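Local coordinates for metallo-beta-lactamase domain-containing protein 1 (Thermotoga maritima, PDB 1ZTC) that probably acts as a metal-dependent hydrolase of the metallo-beta-lactamase superfamily, at the interface of chains A and B. Numbering follows the deposited sequence. Chains: chain A/B, hypothetical protein TM0894.

The interface of chains A and B. Residues chain A 190-192; chain B 190-192.
A:Val192 and B:Val192 meet methyl to methyl across a local two-fold axis between two metallo-beta-lactamase-fold subunits. The touching atoms are the two CG2 methyls, A:Val192 CG2 and B:Val192 CG2, 3.8 Å apart. This is ordinary van der Waals packing, and the two side chains cross obliquely. In each valine CG1 lies anti to the backbone N (chi1 -179° in A:Val192), which turns CG2 to the partner and CG1 away from it.

Two waters lie on the backbone side of the methyl pair, one on each side of the axis, and join the backbones. Water 1 accepts a hydrogen bond from the amide N of A:Val192 at 3.0 Å, with 159° at the hydrogen. Water 1 also lies 2.8 Å from the carbonyl O of B:Gly190. Water 2 is its symmetry twin. The amide N of B:Val192 donates to water 2 at 3.1 Å. Water 2 is 2.7 Å from the carbonyl O of A:Gly190. Each loop therefore offers one N-H and one C=O to the pair of bridges. These bridges use backbone groups.

A:Ser191 approaches through its backbone: its CA lies 4.2 Å from the carbonyl O of B:Gly190. The twin contact is alike.

Behind the contact, A:Val192 and B:Val192 are each the first residue of helix 192-201. The bridged amide is thus at the helix N-terminus, where the helix dipole may favour the bond to water. A:Gly190 and A:Ser191, like B:Gly190 and B:Ser191, lie in the loop that leads into this helix, following helix 179-187. The patch hides 98 Å² and is a part of the two-fold symmetric interface. The protein is a homodimer, and this pair may be that dimer.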
# COMPACT_ATOMS: atom_id res chain seq x y z
N GLY A 190 13.48 20.58 13.87
CA GLY A 190 12.14 20.67 13.30
C GLY A 190 11.61 22.09 13.38
O GLY A 190 12.35 23.01 13.75
N SER A 191 10.33 22.25 13.04
CA SER A 191 9.61 23.53 13.11
C SER A 191 9.75 24.20 14.47
O SER A 191 9.40 23.63 15.49
CB SER A 191 8.12 23.32 12.82
OG SER A 191 7.38 24.53 13.05
N VAL A 192 10.21 25.44 14.45
CA VAL A 192 10.27 26.25 15.64
C VAL A 192 8.86 26.54 16.17
O VAL A 192 8.63 26.52 17.37
CB VAL A 192 11.02 27.57 15.43
CG1 VAL A 192 11.06 28.37 16.73
CG2 VAL A 192 12.45 27.30 14.95
N GLY B 190 8.93 25.41 8.45
CA GLY B 190 9.69 24.19 8.47
C GLY B 190 11.03 24.38 9.15
O GLY B 190 11.27 25.42 9.75
N SER B 191 11.89 23.37 9.03
CA SER B 191 13.25 23.42 9.60
C SER B 191 14.05 24.64 9.15
O SER B 191 14.25 24.84 7.95
CB SER B 191 14.04 22.17 9.23
OG SER B 191 15.36 22.23 9.75
N VAL B 192 14.53 25.40 10.12
CA VAL B 192 15.40 26.54 9.87
C VAL B 192 16.74 26.06 9.26
O VAL B 192 17.30 26.72 8.38
CB VAL B 192 15.67 27.34 11.15
CG1 VAL B 192 16.69 28.46 10.90
CG2 VAL B 192 14.40 27.93 11.70
O HOH W 1 10.54 26.96 11.93
O HOH W 2 14.55 24.39 13.00